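Local atomic coordinates of CdiI immunity protein (Yersinia kristensenii ATCC 33638, PDB entry 5E3E), a protein that binds the C-terminal toxin domain of CdiA, a nuclease of the RNase A superfamily, and probably protects the cell by neutralising it. Residues N81-S86 against L90-K95; L10-R15 against A38-E43; V24-G27 against E31-A34; Y77-P80 against S85-E88. All coordinates share one frame; numbering follows the deposited sequence.

Contact 1. Residues N81-S86 against L90-K95; sequences NEWSSS and LKHIYK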
loop_
_atom_site.group_PDB
_atom_site.type_symbol
_atom_site.label_atom_id
_atom_site.label_comp_id
_atom_site.label_asym_id
_atom_site.label_seq_id
_atom_site.Cartn_x
_atom_site.Cartn_y
_atom_site.Cartn_z
ATOM N N ASN A 81 4.721 12.089 11.285
ATOM C CA ASN A 81 4.084 13.365 11.623
ATOM C C ASN A 81 3.184 13.260 12.826
ATOM O O ASN A 81 2.865 14.289 13.428
ATOM C CB ASN A 81 3.452 14.023 10.393
ATOM C CG ASN A 81 4.489 14.836 9.586
ATOM O OD1 ASN A 81 5.566 15.216 10.097
ATOM N ND2 ASN A 81 4.178 15.109 8.339
ATOM N N GLU A 82 2.806 12.040 13.205
ATOM C CA GLU A 82 2.023 11.795 14.414
ATOM C C GLU A 82 2.786 11.071 15.514
ATOM O O GLU A 82 2.258 10.960 16.611
ATOM C CB GLU A 82 0.778 10.988 14.088
ATOM C CG GLU A 82 -0.366 11.849 13.568
ATOM C CD GLU A 82 -0.130 12.353 12.185
ATOM O OE1 GLU A 82 0.176 13.546 12.024
ATOM O OE2 GLU A 82 -0.233 11.556 11.251
ATOM N N TRP A 83 3.978 10.515 15.217
ATOM C CA TRP A 83 4.652 9.590 16.137
ATOM C C TRP A 83 6.125 9.923 16.224
ATOM O O TRP A 83 6.750 10.155 15.210
ATOM C CB TRP A 83 4.475 8.119 15.709
ATOM C CG TRP A 83 3.035 7.718 15.833
ATOM C CD1 TRP A 83 2.077 7.809 14.880
ATOM C CD2 TRP A 83 2.380 7.327 17.035
ATOM N NE1 TRP A 83 0.826 7.466 15.419
ATOM C CE2 TRP A 83 1.011 7.140 16.732
ATOM C CE3 TRP A 83 2.818 7.104 18.350
ATOM C CZ2 TRP A 83 0.090 6.725 17.692
ATOM C CZ3 TRP A 83 1.898 6.687 19.292
ATOM C CH2 TRP A 83 0.556 6.531 18.966
ATOM N N SER A 84 6.657 9.926 17.446
ATOM C CA SER A 84 8.034 10.365 17.715
ATOM C C SER A 84 9.055 9.379 17.182
ATOM O O SER A 84 10.206 9.760 17.001
ATOM C CB SER A 84 8.313 10.534 19.224
ATOM O OG SER A 84 8.230 9.273 19.928
ATOM N N SER A 85 8.644 8.135 16.969
ATOM C CA SER A 85 9.562 7.081 16.520
ATOM C C SER A 85 8.779 5.970 15.862
ATOM O O SER A 85 7.572 5.795 16.103
ATOM C CB SER A 85 10.404 6.502 17.677
ATOM O OG SER A 85 9.593 5.666 18.521
ATOM N N SER A 86 9.482 5.172 15.076
ATOM C CA SER A 86 8.907 4.003 14.436
ATOM C C SER A 86 8.525 2.939 15.484
ATOM O O SER A 86 7.480 2.302 15.366
ATOM C CB SER A 86 9.856 3.448 13.382
ATOM O OG SER A 86 10.142 4.430 12.383
ATOM N N LEU A 90 4.747 1.323 15.898
ATOM C CA LEU A 90 4.491 -0.125 15.870
ATOM C C LEU A 90 3.806 -0.602 17.171
ATOM O O LEU A 90 2.961 -1.498 17.117
ATOM C CB LEU A 90 5.766 -0.931 15.645
ATOM C CG LEU A 90 6.425 -0.834 14.268
ATOM C CD1 LEU A 90 7.689 -1.673 14.199
ATOM C CD2 LEU A 90 5.508 -1.240 13.168
ATOM N N LYS A 91 4.228 -0.083 18.317
ATOM C CA LYS A 91 3.611 -0.452 19.598
ATOM C C LYS A 91 2.137 -0.042 19.608
ATOM O O LYS A 91 1.254 -0.805 20.117
ATOM C CB LYS A 91 4.345 0.196 20.774
ATOM C CG LYS A 91 5.707 -0.440 21.053
ATOM C CD LYS A 91 6.317 0.157 22.319
ATOM C CE LYS A 91 7.587 -0.590 22.717
ATOM N NZ LYS A 91 8.222 -0.116 23.991
ATOM N N HIS A 92 1.870 1.122 19.013
ATOM C CA HIS A 92 0.474 1.585 18.837
ATOM C C HIS A 92 -0.370 0.641 17.937
ATOM O O HIS A 92 -1.534 0.308 18.278
ATOM C CB HIS A 92 0.473 3.007 18.278
ATOM C CG HIS A 92 -0.880 3.500 17.900
ATOM N ND1 HIS A 92 -1.824 3.888 18.827
ATOM C CD2 HIS A 92 -1.455 3.647 16.693
ATOM C CE1 HIS A 92 -2.920 4.283 18.199
ATOM N NE2 HIS A 92 -2.707 4.185 16.900
ATOM N N ILE A 93 0.171 0.215 16.801
ATOM C CA ILE A 93 -0.554 -0.723 15.905
ATOM C C ILE A 93 -0.882 -1.977 16.707
ATOM O O ILE A 93 -2.005 -2.432 16.722
ATOM C CB ILE A 93 0.267 -1.114 14.683
ATOM C CG1 ILE A 93 0.476 0.088 13.753
ATOM C CG2 ILE A 93 -0.373 -2.298 13.933
ATOM C CD1 ILE A 93 1.466 -0.235 12.661
ATOM N N TYR A 94 0.115 -2.497 17.398
ATOM C CA TYR A 94 -0.029 -3.724 18.173
ATOM C C TYR A 94 -1.205 -3.581 19.175
ATOM O O TYR A 94 -2.085 -4.453 19.252
ATOM C CB TYR A 94 1.296 -4.017 18.890
ATOM C CG TYR A 94 1.454 -5.413 19.414
ATOM C CD1 TYR A 94 0.797 -5.787 20.588
ATOM C CD2 TYR A 94 2.268 -6.353 18.786
ATOM C CE1 TYR A 94 0.927 -7.046 21.113
ATOM C CE2 TYR A 94 2.422 -7.636 19.325
ATOM C CZ TYR A 94 1.750 -7.969 20.486
ATOM O OH TYR A 94 1.813 -9.224 21.100
ATOM N N LYS A 95 -1.210 -2.489 19.925
ATOM C CA LYS A 95 -2.238 -2.226 20.926
ATOM C C LYS A 95 -3.632 -2.023 20.340
ATOM O O LYS A 95 -4.635 -2.379 20.977
ATOM C CB LYS A 95 -1.854 -0.995 21.749
ATOM C CG LYS A 95 -2.608 -0.831 23.051
ATOM C CD LYS A 95 -2.085 0.344 23.886
ATOM C CE LYS A 95 -0.635 0.200 24.313
ATOM N NZ LYS A 95 -0.152 1.500 24.875
#
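The backbone N of L90 donates to the carbonyl O of S86 at 3.0 Å. The N-H points almost straight at its acceptor, with an angle of 168°. This is the i to i+4 bond of an alpha-helix, here in the first turn of helix 86-96. The L90 side chain lies against the same carbonyl, with its CG 3.5 Å from S86 O. Its leucyl group then packs on I52 and L56 of helix 42-56.

The larger side-chain contact joins W83, in the loop before the helix, to H92. Atom CZ2 of W83 sits 3.4 Å above the imidazole plane of H92, over the ring centre. CH2 of W83 lies 3.5 Å from H92 CG. The two planes are inclined by 35° and the ring centroids are 4.6 Å apart, so the rings meet obliquely. The CG of H92 is anti to its backbone N (chi1 173°), which swings the imidazole back toward W83. H92 NE2 is hydrogen-bonded to OD1 of D30, and that bond limits rotation of the ring beneath the indole. W83 also meets the ring of W89. The loop is therefore folded back along the helix it leads into, with an aromatic residue laid over a histidine in the second turn of the helix. Between them lies the N-capped start of helix 86-96, with S85 at the N-cap, in an all-helical fold.

Contact 2. Residues L10-R15 against A38-E43; sequences LSYLLR and ATETAE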
loop_
_atom_site.group_PDB
_atom_site.type_symbol
_atom_site.label_atom_id
_atom_site.label_comp_id
_atom_site.label_asym_id
_atom_site.label_seq_id
_atom_site.Cartn_x
_atom_site.Cartn_y
_atom_site.Cartn_z
ATOM N N LEU A 10 3.009 -7.842 7.551
ATOM C CA LEU A 10 3.210 -6.396 7.621
ATOM C C LEU A 10 3.200 -5.764 6.250
ATOM O O LEU A 10 2.670 -4.670 6.086
ATOM C CB LEU A 10 4.511 -6.038 8.336
ATOM C CG LEU A 10 4.400 -5.766 9.805
ATOM C CD1 LEU A 10 5.799 -5.511 10.352
ATOM C CD2 LEU A 10 3.470 -4.568 10.087
ATOM N N SER A 11 3.759 -6.437 5.252
ATOM C CA SER A 11 3.695 -5.893 3.880
ATOM C C SER A 11 2.221 -5.729 3.450
ATOM O O SER A 11 1.870 -4.751 2.834
ATOM C CB SER A 11 4.429 -6.763 2.892
ATOM O OG SER A 11 5.800 -6.789 3.247
ATOM N N TYR A 12 1.371 -6.701 3.805
ATOM C CA TYR A 12 -0.042 -6.655 3.462
ATOM C C TYR A 12 -0.742 -5.470 4.140
ATOM O O TYR A 12 -1.407 -4.692 3.446
ATOM C CB TYR A 12 -0.734 -7.966 3.840
ATOM C CG TYR A 12 -2.213 -7.983 3.575
ATOM C CD1 TYR A 12 -2.708 -7.972 2.274
ATOM C CD2 TYR A 12 -3.105 -7.973 4.605
ATOM C CE1 TYR A 12 -4.073 -7.986 2.017
ATOM C CE2 TYR A 12 -4.466 -7.963 4.365
ATOM C CZ TYR A 12 -4.961 -7.989 3.079
ATOM O OH TYR A 12 -6.347 -8.008 2.838
ATOM N N LEU A 13 -0.591 -5.326 5.469
ATOM C CA LEU A 13 -1.111 -4.148 6.151
ATOM C C LEU A 13 -0.630 -2.845 5.498
ATOM O O LEU A 13 -1.408 -1.950 5.249
ATOM C CB LEU A 13 -0.710 -4.118 7.616
ATOM C CG LEU A 13 -1.133 -2.933 8.474
ATOM C CD1 LEU A 13 -2.673 -2.877 8.590
ATOM C CD2 LEU A 13 -0.477 -3.058 9.844
ATOM N N LEU A 14 0.666 -2.741 5.266
ATOM C CA LEU A 14 1.269 -1.478 4.918
ATOM C C LEU A 14 1.064 -1.115 3.448
ATOM O O LEU A 14 1.024 0.072 3.124
ATOM C CB LEU A 14 2.760 -1.464 5.294
ATOM C CG LEU A 14 3.044 -1.538 6.801
ATOM C CD1 LEU A 14 4.528 -1.476 7.133
ATOM C CD2 LEU A 14 2.274 -0.516 7.602
ATOM N N ARG A 15 0.859 -2.115 2.604
ATOM C CA ARG A 15 0.657 -1.878 1.187
ATOM C C ARG A 15 -0.781 -1.906 0.749
ATOM O O ARG A 15 -1.130 -1.163 -0.169
ATOM C CB ARG A 15 1.466 -2.823 0.335
ATOM C CG ARG A 15 2.936 -2.720 0.586
ATOM C CD ARG A 15 3.691 -3.694 -0.285
ATOM N NE ARG A 15 5.141 -3.673 -0.053
ATOM C CZ ARG A 15 6.027 -4.373 -0.774
ATOM N NH1 ARG A 15 5.645 -5.168 -1.780
ATOM N NH2 ARG A 15 7.311 -4.318 -0.468
ATOM N N ALA A 38 -11.425 -5.519 11.471
ATOM C CA ALA A 38 -12.777 -6.003 11.212
ATOM C C ALA A 38 -12.846 -6.961 10.033
ATOM O O ALA A 38 -13.650 -7.910 10.036
ATOM C CB ALA A 38 -13.724 -4.842 10.975
ATOM N N THR A 39 -12.028 -6.708 9.030
ATOM C CA THR A 39 -12.091 -7.412 7.764
ATOM C C THR A 39 -11.309 -8.723 7.785
ATOM O O THR A 39 -11.805 -9.755 7.281
ATOM C CB THR A 39 -11.552 -6.496 6.629
ATOM O OG1 THR A 39 -12.333 -5.300 6.572
ATOM C CG2 THR A 39 -11.634 -7.198 5.285
ATOM N N GLU A 40 -10.118 -8.709 8.390
ATOM C CA GLU A 40 -9.197 -9.832 8.305
ATOM C C GLU A 40 -9.399 -10.806 9.466
ATOM O O GLU A 40 -10.043 -10.475 10.478
ATOM C CB GLU A 40 -7.754 -9.358 8.262
ATOM C CG GLU A 40 -7.449 -8.310 7.183
ATOM C CD GLU A 40 -7.730 -8.766 5.752
ATOM O OE1 GLU A 40 -7.700 -9.981 5.498
ATOM O OE2 GLU A 40 -7.881 -7.921 4.826
ATOM N N THR A 41 -8.904 -12.028 9.308
ATOM C CA THR A 41 -9.117 -13.060 10.333
ATOM C C THR A 41 -8.234 -12.812 11.542
ATOM O O THR A 41 -7.252 -12.050 11.475
ATOM C CB THR A 41 -8.779 -14.440 9.790
ATOM O OG1 THR A 41 -7.379 -14.510 9.507
ATOM C CG2 THR A 41 -9.577 -14.709 8.517
ATOM N N ALA A 42 -8.565 -13.477 12.637
ATOM C CA ALA A 42 -7.727 -13.417 13.834
ATOM C C ALA A 42 -6.326 -13.974 13.508
ATOM O O ALA A 42 -5.316 -13.432 13.985
ATOM C CB ALA A 42 -8.364 -14.230 14.970
ATOM N N GLU A 43 -6.252 -15.006 12.669
ATOM C CA GLU A 43 -4.955 -15.571 12.330
ATOM C C GLU A 43 -4.094 -14.553 11.589
ATOM O O GLU A 43 -2.883 -14.524 11.774
ATOM C CB GLU A 43 -5.067 -16.798 11.442
ATOM C CG GLU A 43 -5.643 -18.048 12.096
ATOM C CD GLU A 43 -7.146 -18.035 12.334
ATOM O OE1 GLU A 43 -7.899 -17.175 11.811
ATOM O OE2 GLU A 43 -7.589 -18.970 13.057
#
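Y12 and E40 make the whole contact, and they meet at their polar ends. Y12 OH donates to E40 OE2 over a short 2.5 Å. The carboxylate oxygen lies at the edge of the phenol ring, near its plane. The carboxylate is turned 88° to that ring, and the hydroxyl reaches OE2 from above the carboxylate plane, 44° out of it. The E40 chain bends at chi2 (-60°), which turns its carboxylate back toward the tyrosine.

This end is tightly held. E40 OE2 is also hydrogen-bonded to Y17 OH and to the backbone N of G62 in the toxin chain. Y12 OH is hydrogen-bonded to N of Y63 in the same toxin chain. The cluster of hydroxyls and N-H groups would be expected to favour the charged carboxylate.

Beyond this gripped pair the contact is slight. Only 85 Å² is buried between the segments, and the rest of the two does not touch. A38 and A42, on either side of E40 in the chain, are exposed.

E40 lies in the short link between helix 29-39 and helix 42-56. Y12 projects from helix 8-17 to that link and also touches E44, while L10 and L13 of the same helix pack on M48 of helix 42-56.

Contact 3. Residues V24-G27 against E31-A34; sequences VLFG and ETLA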
loop_
_atom_site.group_PDB
_atom_site.type_symbol
_atom_site.label_atom_id
_atom_site.label_comp_id
_atom_site.label_asym_id
_atom_site.label_seq_id
_atom_site.Cartn_x
_atom_site.Cartn_y
_atom_site.Cartn_z
ATOM N N VAL A 24 -9.353 8.037 1.992
ATOM C CA VAL A 24 -10.628 7.969 1.244
ATOM C C VAL A 24 -11.331 6.621 1.424
ATOM O O VAL A 24 -12.552 6.541 1.603
ATOM C CB VAL A 24 -10.388 8.248 -0.253
ATOM C CG1 VAL A 24 -11.739 8.413 -0.936
ATOM C CG2 VAL A 24 -9.535 9.489 -0.385
ATOM N N LEU A 25 -10.546 5.551 1.447
ATOM C CA LEU A 25 -11.086 4.215 1.631
ATOM C C LEU A 25 -11.521 3.938 3.038
ATOM O O LEU A 25 -12.576 3.346 3.248
ATOM C CB LEU A 25 -10.058 3.130 1.289
ATOM C CG LEU A 25 -9.854 2.858 -0.171
ATOM C CD1 LEU A 25 -8.534 2.085 -0.343
ATOM C CD2 LEU A 25 -11.051 2.090 -0.729
ATOM N N PHE A 26 -10.697 4.324 4.013
ATOM C CA PHE A 26 -10.936 3.902 5.390
ATOM C C PHE A 26 -11.087 5.042 6.386
ATOM O O PHE A 26 -11.858 4.950 7.347
ATOM C CB PHE A 26 -9.784 2.998 5.851
ATOM C CG PHE A 26 -9.491 1.847 4.929
ATOM C CD1 PHE A 26 -10.434 0.850 4.715
ATOM C CD2 PHE A 26 -8.270 1.753 4.283
ATOM C CE1 PHE A 26 -10.144 -0.251 3.914
ATOM C CE2 PHE A 26 -7.977 0.683 3.469
ATOM C CZ PHE A 26 -8.909 -0.331 3.276
ATOM N N GLY A 27 -10.312 6.085 6.199
ATOM C CA GLY A 27 -10.309 7.218 7.103
ATOM C C GLY A 27 -8.946 7.443 7.671
ATOM O O GLY A 27 -7.936 7.190 6.991
ATOM N N GLU A 31 -8.650 4.480 11.993
ATOM C CA GLU A 31 -9.839 3.920 11.324
ATOM C C GLU A 31 -9.392 2.885 10.293
ATOM O O GLU A 31 -10.060 1.900 10.097
ATOM C CB GLU A 31 -10.671 5.041 10.682
ATOM C CG GLU A 31 -11.432 5.836 11.760
ATOM C CD GLU A 31 -11.898 7.215 11.329
ATOM O OE1 GLU A 31 -11.354 7.793 10.349
ATOM O OE2 GLU A 31 -12.828 7.768 12.009
ATOM N N THR A 32 -8.232 3.110 9.690
ATOM C CA THR A 32 -7.622 2.114 8.797
ATOM C C THR A 32 -7.289 0.796 9.552
ATOM O O THR A 32 -7.640 -0.306 9.111
ATOM C CB THR A 32 -6.412 2.713 8.072
ATOM O OG1 THR A 32 -6.859 3.843 7.301
ATOM C CG2 THR A 32 -5.748 1.671 7.154
ATOM N N LEU A 33 -6.631 0.930 10.696
ATOM C CA LEU A 33 -6.358 -0.223 11.562
ATOM C C LEU A 33 -7.621 -0.923 11.978
ATOM O O LEU A 33 -7.660 -2.135 11.979
ATOM C CB LEU A 33 -5.553 0.204 12.808
ATOM C CG LEU A 33 -4.154 0.748 12.548
ATOM C CD1 LEU A 33 -3.485 1.291 13.809
ATOM C CD2 LEU A 33 -3.292 -0.281 11.851
ATOM N N ALA A 34 -8.693 -0.182 12.259
ATOM C CA ALA A 34 -9.947 -0.803 12.644
ATOM C C ALA A 34 -10.588 -1.551 11.494
ATOM O O ALA A 34 -11.193 -2.591 11.712
ATOM C CB ALA A 34 -10.918 0.223 13.195
#
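The short connection between helix 22-25 and helix 29-39 brings F26 and G27, just after the first helix, against E31 and T32 in the first turn of the second. F26 is the first residue to leave helical geometry. G27 has a positive phi of 122°, where a side chain would be jammed against the carbonyl O of the residue before, so the backbone suits a glycine. The CA atoms of F26 and T32 come within 5.1 Å of each other.

F26 and T32 make the main side-chain contact. T32 OG1 lies 3.4 Å from F26 CB. T32 CG2 lies 3.8 Å from F26 CD2, meeting the ring obliquely. The two side chains cross at about a right angle. CG2 of T32 is anti to the backbone N, while OG1 lies beside that N and faces back into the turn. There it is hydrogen-bonded to the backbone O of N28. G27 O is close as well, but no bond forms with it.

E31 reaches along the glycine. Its CB is 3.5 Å from F26 O, and its OE1 is 3.5 Å from G27 CA. Since G27 has no side chain, the carboxylate can lie close against its backbone. N28 OD1 accepts a hydrogen bond from E31 N.

One face of the F26 ring is covered by L25 CB, 3.7 Å above its centre. The ring also meets Y17 and packs on Y63 of the toxin chain.

No hydrogen bond links the two segments. The turn is thus held across them by van der Waals contact, while N28 between them takes hydrogen bonds at both its backbone O and its side-chain OD1.

Contact 4. Residues Y77-P80 against S85-E88; sequences YYYP and SSEE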
loop_
_atom_site.group_PDB
_atom_site.type_symbol
_atom_site.label_atom_id
_atom_site.label_comp_id
_atom_site.label_asym_id
_atom_site.label_seq_id
_atom_site.Cartn_x
_atom_site.Cartn_y
_atom_site.Cartn_z
ATOM N N TYR A 77 1.460 5.841 4.531
ATOM C CA TYR A 77 1.152 6.764 5.613
ATOM C C TYR A 77 2.413 7.264 6.297
ATOM O O TYR A 77 3.256 6.452 6.738
ATOM C CB TYR A 77 0.232 6.076 6.616
ATOM C CG TYR A 77 0.077 6.792 7.933
ATOM C CD1 TYR A 77 -0.213 8.167 7.975
ATOM C CD2 TYR A 77 0.199 6.104 9.142
ATOM C CE1 TYR A 77 -0.374 8.830 9.191
ATOM C CE2 TYR A 77 0.050 6.763 10.347
ATOM C CZ TYR A 77 -0.241 8.103 10.371
ATOM O OH TYR A 77 -0.412 8.732 11.614
ATOM N N TYR A 78 2.607 8.595 6.280
ATOM C CA TYR A 78 3.801 9.202 6.874
ATOM C C TYR A 78 3.577 9.372 8.393
ATOM O O TYR A 78 3.346 10.485 8.920
ATOM C CB TYR A 78 4.133 10.524 6.195
ATOM C CG TYR A 78 5.473 11.034 6.596
ATOM C CD1 TYR A 78 6.603 10.371 6.182
ATOM C CD2 TYR A 78 5.610 12.135 7.458
ATOM C CE1 TYR A 78 7.860 10.809 6.555
ATOM C CE2 TYR A 78 6.870 12.561 7.876
ATOM C CZ TYR A 78 7.989 11.902 7.376
ATOM O OH TYR A 78 9.262 12.264 7.729
ATOM N N TYR A 79 3.626 8.243 9.090
ATOM C CA TYR A 79 3.422 8.190 10.545
ATOM C C TYR A 79 4.364 9.091 11.367
ATOM O O TYR A 79 3.964 9.535 12.447
ATOM C CB TYR A 79 3.453 6.729 11.051
ATOM C CG TYR A 79 4.795 6.084 10.866
ATOM C CD1 TYR A 79 5.828 6.259 11.794
ATOM C CD2 TYR A 79 5.042 5.335 9.733
ATOM C CE1 TYR A 79 7.109 5.714 11.562
ATOM C CE2 TYR A 79 6.304 4.794 9.486
ATOM C CZ TYR A 79 7.326 4.971 10.420
ATOM O OH TYR A 79 8.590 4.403 10.204
ATOM N N PRO A 80 5.582 9.445 10.849
ATOM C CA PRO A 80 6.403 10.324 11.718
ATOM C C PRO A 80 5.747 11.690 12.022
ATOM O O PRO A 80 6.136 12.360 12.982
ATOM C CB PRO A 80 7.714 10.463 10.930
ATOM C CG PRO A 80 7.799 9.199 10.185
ATOM C CD PRO A 80 6.394 8.986 9.709
ATOM N N SER A 85 8.644 8.135 16.969
ATOM C CA SER A 85 9.562 7.081 16.520
ATOM C C SER A 85 8.779 5.970 15.862
ATOM O O SER A 85 7.572 5.795 16.103
ATOM C CB SER A 85 10.404 6.502 17.677
ATOM O OG SER A 85 9.593 5.666 18.521
ATOM N N SER A 86 9.482 5.172 15.076
ATOM C CA SER A 86 8.907 4.003 14.436
ATOM C C SER A 86 8.525 2.939 15.484
ATOM O O SER A 86 7.480 2.302 15.366
ATOM C CB SER A 86 9.856 3.448 13.382
ATOM O OG SER A 86 10.142 4.430 12.383
ATOM N N GLU A 87 9.347 2.760 16.512
ATOM C CA GLU A 87 8.974 1.880 17.639
ATOM C C GLU A 87 7.638 2.266 18.227
ATOM O O GLU A 87 6.805 1.423 18.506
ATOM C CB GLU A 87 10.026 1.962 18.750
ATOM C CG GLU A 87 9.720 1.134 19.992
ATOM C CD GLU A 87 10.753 1.286 21.091
ATOM O OE1 GLU A 87 10.481 0.800 22.210
ATOM O OE2 GLU A 87 11.842 1.844 20.846
ATOM N N GLU A 88 7.442 3.541 18.491
ATOM C CA GLU A 88 6.188 3.948 19.142
ATOM C C GLU A 88 4.970 3.681 18.224
ATOM O O GLU A 88 3.913 3.277 18.688
ATOM C CB GLU A 88 6.243 5.382 19.631
ATOM C CG GLU A 88 7.245 5.620 20.761
ATOM C CD GLU A 88 7.145 4.646 21.925
ATOM O OE1 GLU A 88 6.019 4.329 22.348
ATOM O OE2 GLU A 88 8.202 4.173 22.442
#
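Y79 has the backbone angles of a short 3-10 turn (phi -56°), and S86, which it meets, is the first residue of helix 86-96. The motif on the helix side is a serine N-cap, formed by S85. On the loop side Y78 is the centre of an inverse gamma turn, closed by a weak bond from Y79 N to Y77 O.

Across the contact Y79 OH donates to S86 OG at 2.7 Å. The serine oxygen stands at the edge of the phenol ring, in its plane, and is 3.4 Å from Y79 CE1. The ring is aimed at it by a chi1 of 65°, with CG set between the backbone N and the carbonyl carbon. The backbone N of S86 is held separately by OD1 of D62, so this residue is fixed at both its side chain and its main chain. The surrounding wall is made by Q66, L69 and L70 of helix 62-72, all of which Y79 touches. The Y79 ring is stacked with that of W89.

Proline and tyrosine pack closely within the loop. P80 CD lies 3.7 Å above the centre of the Y78 ring. The same carbon is 3.4 Å above the Y79 ring, offset toward its rim. Y79 N stands 3.8 Å over the centre of the Y77 ring. Y78 meets the toxin chain through backbone hydrogen bonds and by packing on its R80. At the start of the helix S85 OG accepts from E88 N at 3.0 Å, with an N-H to acceptor angle of 159°.

Contacts 1 and 4 both join the loop before helix 86-96 to that helix. They share S85 and S86, and their centres are about 5 Å apart. E82 OE2 and Y77 OH, 2.9 Å apart, join them further. Contact 3 is nested within the chain loop closed by contact 2, about 12 Å away between centres. Contacts 1 and 2 lie on opposite sides of the chain's centre, about 17 Å apart between centres. Contacts 1, 2 and 3 meet in the core through I93, L13 and L33 respectively. I93 CG2 is 4.2 Å from L13 CD2 and 4.1 Å from L33 CD2. L33 CD2 is also 4.2 Å from L13 CD1. Contacts 2 and 4 hydrogen-bond to the toxin chain; contacts 1 and 3 reach it by packing.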